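Local coordinates for hypothetical conserved protein TTC0263 (Thermus thermophilus, PDB 2PL2) that is of unknown function but belongs to the tetratricopeptide repeat proteins, all-helical solenoids that commonly serve as scaffolds for protein-protein interactions, at residues P115-Y128 and S140-I153. Sequence-based numbering, arbitrary orientation.
Sequences PRYAPLHLQRGLVY and SLKQALALEDTPEI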
loop_
_atom_site.group_PDB
_atom_site.type_symbol
_atom_site.label_atom_id
_atom_site.label_comp_id
_atom_site.label_asym_id
_atom_site.label_seq_id
_atom_site.Cartn_x
_atom_site.Cartn_y
_atom_site.Cartn_z
ATOM N N PRO A 115 -12.004 26.933 0.941
ATOM C CA PRO A 115 -11.455 26.960 -0.419
ATOM C C PRO A 115 -9.938 27.056 -0.465
ATOM O O PRO A 115 -9.319 26.791 -1.497
ATOM C CB PRO A 115 -12.102 28.199 -1.036
ATOM C CG PRO A 115 -13.244 28.538 -0.085
ATOM C CD PRO A 115 -12.679 28.199 1.244
ATOM N N ARG A 116 -9.339 27.436 0.654
ATOM C CA ARG A 116 -7.892 27.597 0.722
ATOM C C ARG A 116 -7.134 26.405 1.297
ATOM O O ARG A 116 -6.008 26.560 1.754
ATOM C CB ARG A 116 -7.554 28.845 1.542
ATOM C CG ARG A 116 -8.072 30.156 0.973
ATOM C CD ARG A 116 -7.746 31.289 1.934
ATOM N NE ARG A 116 -6.324 31.313 2.275
ATOM C CZ ARG A 116 -5.837 31.729 3.443
ATOM N NH1 ARG A 116 -6.660 32.156 4.396
ATOM N NH2 ARG A 116 -4.526 31.714 3.662
ATOM N N TYR A 117 -7.738 25.220 1.274
ATOM C CA TYR A 117 -7.072 24.031 1.807
ATOM C C TYR A 117 -6.340 23.244 0.710
ATOM O O TYR A 117 -6.962 22.602 -0.138
ATOM C CB TYR A 117 -8.092 23.137 2.521
ATOM C CG TYR A 117 -7.460 22.050 3.362
ATOM C CD1 TYR A 117 -6.539 22.369 4.361
ATOM C CD2 TYR A 117 -7.758 20.704 3.142
ATOM C CE1 TYR A 117 -5.931 21.382 5.121
ATOM C CE2 TYR A 117 -7.152 19.709 3.898
ATOM C CZ TYR A 117 -6.237 20.055 4.885
ATOM O OH TYR A 117 -5.625 19.075 5.640
ATOM N N ALA A 118 -5.011 23.298 0.744
ATOM C CA ALA A 118 -4.165 22.629 -0.251
ATOM C C ALA A 118 -4.504 21.169 -0.541
ATOM O O ALA A 118 -4.651 20.782 -1.705
ATOM C CB ALA A 118 -2.700 22.740 0.159
ATOM N N PRO A 119 -4.616 20.332 0.507
ATOM C CA PRO A 119 -4.937 18.918 0.314
ATOM C C PRO A 119 -6.141 18.666 -0.583
ATOM O O PRO A 119 -6.113 17.762 -1.421
ATOM C CB PRO A 119 -5.141 18.422 1.737
ATOM C CG PRO A 119 -4.136 19.249 2.501
ATOM C CD PRO A 119 -4.359 20.617 1.931
ATOM N N LEU A 120 -7.190 19.471 -0.421
ATOM C CA LEU A 120 -8.395 19.305 -1.233
ATOM C C LEU A 120 -8.092 19.440 -2.708
ATOM O O LEU A 120 -8.430 18.563 -3.502
ATOM C CB LEU A 120 -9.469 20.331 -0.855
ATOM C CG LEU A 120 -10.117 20.255 0.526
ATOM C CD1 LEU A 120 -11.236 21.284 0.610
ATOM C CD2 LEU A 120 -10.677 18.863 0.753
ATOM N N HIS A 121 -7.467 20.553 -3.074
ATOM C CA HIS A 121 -7.114 20.809 -4.463
ATOM C C HIS A 121 -6.168 19.733 -4.990
ATOM O O HIS A 121 -6.194 19.388 -6.169
ATOM C CB HIS A 121 -6.503 22.208 -4.578
ATOM C CG HIS A 121 -7.479 23.308 -4.294
ATOM N ND1 HIS A 121 -8.501 23.645 -5.167
ATOM C CD2 HIS A 121 -7.633 24.112 -3.219
ATOM C CE1 HIS A 121 -9.234 24.600 -4.637
ATOM N NE2 HIS A 121 -8.728 24.904 -3.448
ATOM N N LEU A 122 -5.344 19.194 -4.102
ATOM C CA LEU A 122 -4.426 18.134 -4.473
ATOM C C LEU A 122 -5.245 16.901 -4.819
ATOM O O LEU A 122 -5.067 16.296 -5.888
ATOM C CB LEU A 122 -3.469 17.818 -3.317
ATOM C CG LEU A 122 -2.624 16.549 -3.544
ATOM C CD1 LEU A 122 -1.899 16.656 -4.894
ATOM C CD2 LEU A 122 -1.649 16.324 -2.391
ATOM N N GLN A 123 -6.150 16.537 -3.909
ATOM C CA GLN A 123 -7.017 15.383 -4.112
ATOM C C GLN A 123 -7.905 15.589 -5.328
ATOM O O GLN A 123 -8.116 14.669 -6.114
ATOM C CB GLN A 123 -7.901 15.149 -2.886
ATOM C CG GLN A 123 -7.448 14.006 -1.992
ATOM C CD GLN A 123 -7.330 12.689 -2.741
ATOM O OE1 GLN A 123 -8.254 12.280 -3.440
ATOM N NE2 GLN A 123 -6.191 12.018 -2.591
ATOM N N ARG A 124 -8.432 16.795 -5.484
ATOM C CA ARG A 124 -9.296 17.067 -6.614
ATOM C C ARG A 124 -8.534 16.827 -7.908
ATOM O O ARG A 124 -9.083 16.267 -8.857
ATOM C CB ARG A 124 -9.820 18.505 -6.555
ATOM C CG ARG A 124 -11.004 18.770 -7.479
ATOM C CD ARG A 124 -11.560 20.184 -7.294
ATOM N NE ARG A 124 -10.602 21.218 -7.693
ATOM C CZ ARG A 124 -10.807 22.520 -7.526
ATOM N NH1 ARG A 124 -11.936 22.939 -6.967
ATOM N NH2 ARG A 124 -9.892 23.400 -7.907
ATOM N N GLY A 125 -7.269 17.238 -7.947
ATOM C CA GLY A 125 -6.466 17.042 -9.146
ATOM C C GLY A 125 -6.191 15.572 -9.411
ATOM O O GLY A 125 -6.257 15.104 -10.545
ATOM N N LEU A 126 -5.892 14.836 -8.347
ATOM C CA LEU A 126 -5.619 13.410 -8.450
ATOM C C LEU A 126 -6.870 12.686 -8.939
ATOM O O LEU A 126 -6.779 11.668 -9.627
ATOM C CB LEU A 126 -5.197 12.865 -7.086
ATOM C CG LEU A 126 -4.596 11.454 -7.023
ATOM C CD1 LEU A 126 -4.124 11.171 -5.592
ATOM C CD2 LEU A 126 -5.625 10.418 -7.463
ATOM N N VAL A 127 -8.038 13.219 -8.587
ATOM C CA VAL A 127 -9.305 12.625 -8.993
ATOM C C VAL A 127 -9.617 12.923 -10.455
ATOM O O VAL A 127 -10.084 12.046 -11.188
ATOM C CB VAL A 127 -10.467 13.117 -8.092
ATOM C CG1 VAL A 127 -11.807 12.602 -8.631
ATOM C CG2 VAL A 127 -10.254 12.629 -6.661
ATOM N N TYR A 128 -9.365 14.155 -10.887
ATOM C CA TYR A 128 -9.596 14.509 -12.284
ATOM C C TYR A 128 -8.699 13.681 -13.199
ATOM O O TYR A 128 -9.100 13.309 -14.305
ATOM C CB TYR A 128 -9.315 15.987 -12.525
ATOM C CG TYR A 128 -10.442 16.901 -12.126
ATOM C CD1 TYR A 128 -11.738 16.702 -12.611
ATOM C CD2 TYR A 128 -10.212 17.980 -11.291
ATOM C CE1 TYR A 128 -12.773 17.563 -12.271
ATOM C CE2 TYR A 128 -11.238 18.850 -10.948
ATOM C CZ TYR A 128 -12.516 18.633 -11.440
ATOM O OH TYR A 128 -13.516 19.495 -11.088
ATOM N N SER A 140 -6.161 22.187 -10.913
ATOM C CA SER A 140 -6.375 21.904 -9.497
ATOM C C SER A 140 -5.039 21.754 -8.793
ATOM O O SER A 140 -4.843 22.283 -7.698
ATOM C CB SER A 140 -7.178 20.617 -9.326
ATOM O OG SER A 140 -8.266 20.583 -10.222
ATOM N N LEU A 141 -4.123 21.021 -9.421
ATOM C CA LEU A 141 -2.803 20.829 -8.835
ATOM C C LEU A 141 -2.052 22.151 -8.756
ATOM O O LEU A 141 -1.443 22.468 -7.732
ATOM C CB LEU A 141 -2.008 19.795 -9.632
ATOM C CG LEU A 141 -2.572 18.377 -9.493
ATOM C CD1 LEU A 141 -1.623 17.369 -10.137
ATOM C CD2 LEU A 141 -2.766 18.042 -8.021
ATOM N N LYS A 142 -2.106 22.930 -9.832
ATOM C CA LYS A 142 -1.448 24.229 -9.831
ATOM C C LYS A 142 -2.096 25.044 -8.735
ATOM O O LYS A 142 -1.425 25.779 -8.009
ATOM C CB LYS A 142 -1.602 24.916 -11.188
ATOM C CG LYS A 142 -0.751 24.257 -12.246
ATOM C CD LYS A 142 -0.601 25.076 -13.502
ATOM C CE LYS A 142 0.392 24.391 -14.438
ATOM N NZ LYS A 142 0.619 25.121 -15.722
ATOM N N GLN A 143 -3.408 24.884 -8.603
ATOM C CA GLN A 143 -4.150 25.591 -7.573
ATOM C C GLN A 143 -3.573 25.147 -6.236
ATOM O O GLN A 143 -3.203 25.972 -5.403
ATOM C CB GLN A 143 -5.637 25.234 -7.654
ATOM C CG GLN A 143 -6.582 26.407 -7.505
ATOM C CD GLN A 143 -6.327 27.214 -6.246
ATOM O OE1 GLN A 143 -5.269 27.839 -6.101
ATOM N NE2 GLN A 143 -7.299 27.220 -5.332
ATOM N N ALA A 144 -3.473 23.832 -6.052
ATOM C CA ALA A 144 -2.926 23.257 -4.822
ATOM C C ALA A 144 -1.578 23.881 -4.507
ATOM O O ALA A 144 -1.339 24.336 -3.395
ATOM C CB ALA A 144 -2.772 21.743 -4.968
ATOM N N LEU A 145 -0.710 23.893 -5.512
ATOM C CA LEU A 145 0.644 24.441 -5.415
ATOM C C LEU A 145 0.654 25.920 -5.053
ATOM O O LEU A 145 1.457 26.358 -4.243
ATOM C CB LEU A 145 1.352 24.224 -6.750
ATOM C CG LEU A 145 2.868 24.092 -6.827
ATOM C CD1 LEU A 145 3.391 23.083 -5.814
ATOM C CD2 LEU A 145 3.210 23.660 -8.233
ATOM N N ALA A 146 -0.245 26.687 -5.653
ATOM C CA ALA A 146 -0.346 28.120 -5.383
ATOM C C ALA A 146 -0.622 28.360 -3.902
ATOM O O ALA A 146 -0.211 29.375 -3.341
ATOM C CB ALA A 146 -1.443 28.724 -6.223
ATOM N N LEU A 147 -1.308 27.413 -3.264
ATOM C CA LEU A 147 -1.617 27.518 -1.835
ATOM C C LEU A 147 -0.462 27.029 -0.967
ATOM O O LEU A 147 -0.146 27.624 0.054
ATOM C CB LEU A 147 -2.868 26.705 -1.511
ATOM C CG LEU A 147 -4.161 27.200 -2.155
ATOM C CD1 LEU A 147 -5.247 26.147 -2.011
ATOM C CD2 LEU A 147 -4.566 28.515 -1.495
ATOM N N GLU A 148 0.169 25.937 -1.380
ATOM C CA GLU A 148 1.285 25.366 -0.627
ATOM C C GLU A 148 2.264 24.746 -1.606
ATOM O O GLU A 148 1.970 23.694 -2.163
ATOM C CB GLU A 148 0.793 24.257 0.310
ATOM C CG GLU A 148 -0.179 24.682 1.376
ATOM C CD GLU A 148 0.502 24.970 2.694
ATOM O OE1 GLU A 148 1.373 24.162 3.085
ATOM O OE2 GLU A 148 0.166 25.985 3.348
ATOM N N ASP A 149 3.410 25.382 -1.832
ATOM C CA ASP A 149 4.401 24.810 -2.745
ATOM C C ASP A 149 5.140 23.778 -1.904
ATOM O O ASP A 149 5.806 24.135 -0.934
ATOM C CB ASP A 149 5.389 25.874 -3.238
ATOM C CG ASP A 149 6.359 25.337 -4.288
ATOM O OD1 ASP A 149 6.831 24.188 -4.149
ATOM O OD2 ASP A 149 6.666 26.064 -5.254
ATOM N N THR A 150 5.011 22.502 -2.251
ATOM C CA THR A 150 5.677 21.471 -1.466
ATOM C C THR A 150 6.168 20.352 -2.350
ATOM O O THR A 150 5.752 20.238 -3.505
ATOM C CB THR A 150 4.729 20.850 -0.414
ATOM O OG1 THR A 150 3.877 19.890 -1.051
ATOM C CG2 THR A 150 3.876 21.923 0.247
ATOM N N PRO A 151 7.069 19.510 -1.823
ATOM C CA PRO A 151 7.595 18.396 -2.616
ATOM C C PRO A 151 6.496 17.420 -3.011
ATOM O O PRO A 151 6.449 16.957 -4.161
ATOM C CB PRO A 151 8.643 17.772 -1.692
ATOM C CG PRO A 151 9.138 18.951 -0.897
ATOM C CD PRO A 151 7.846 19.690 -0.584
ATOM N N GLU A 152 5.611 17.114 -2.057
ATOM C CA GLU A 152 4.504 16.203 -2.324
ATOM C C GLU A 152 3.664 16.680 -3.504
ATOM O O GLU A 152 3.298 15.879 -4.367
ATOM C CB GLU A 152 3.618 16.050 -1.082
ATOM C CG GLU A 152 2.320 15.265 -1.340
ATOM C CD GLU A 152 1.445 15.128 -0.107
ATOM O OE1 GLU A 152 1.266 16.125 0.623
ATOM O OE2 GLU A 152 0.920 14.018 0.137
ATOM N N ILE A 153 3.359 17.975 -3.571
ATOM C CA ILE A 153 2.551 18.443 -4.686
ATOM C C ILE A 153 3.366 18.526 -5.972
ATOM O O ILE A 153 2.863 18.160 -7.039
ATOM C CB ILE A 153 1.882 19.824 -4.394
ATOM C CG1 ILE A 153 1.152 19.815 -3.032
ATOM C CG2 ILE A 153 0.888 20.155 -5.512
ATOM C CD1 ILE A 153 -0.099 18.917 -3.044
#
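Gln143 NE2 lies over one face of the His121 imidazole, displaced toward its rim and 3.3 Å from His121 CE1, with amide and ring planes 60° apart. Obliquely to the same ring comes a methyl of Leu147, its CD1 3.4 Å from His121 CD2. At the ring edge His121 NE2 donates to Pro115 O at 2.8 Å, nearly straight at 165°; the acceptor lies in the ring plane, which helps to fix the rotation of the imidazole and ties it to the turn before helix 118-130. The imidazole edge at ND1 meets a face of the Arg124 guanidinium, and Arg124 NH1 forms a salt bridge with Glu111. Ser140 OG sits at the edge of the Tyr128 ring, 3.4 Å from Tyr128 CD2, and near the guanidinium edge, while its own hydrogen bond runs to Lys136 O. Helices 118-130 and 134-147 form an antiparallel helical hairpin, as in tetratricopeptide repeats, their local axes 7.5 Å apart at 162°. Small residues permit this closeness: Gly125 CA rests 3.6 Å from Ser140 CB, and Ala144 CB packs against the backbone around Leu122 N. Leu122 projects as a knob among Leu141, Ala144, Glu152 and Ile153 and also touches Ala156, linking the hairpin to helix 151-164; its CD1 is 3.5 Å from Leu141 CD2. At the N-terminal end of helix 118-130, Ala118 CB abuts Glu148 CG at 3.4 Å, where the chain leaves helix 134-147.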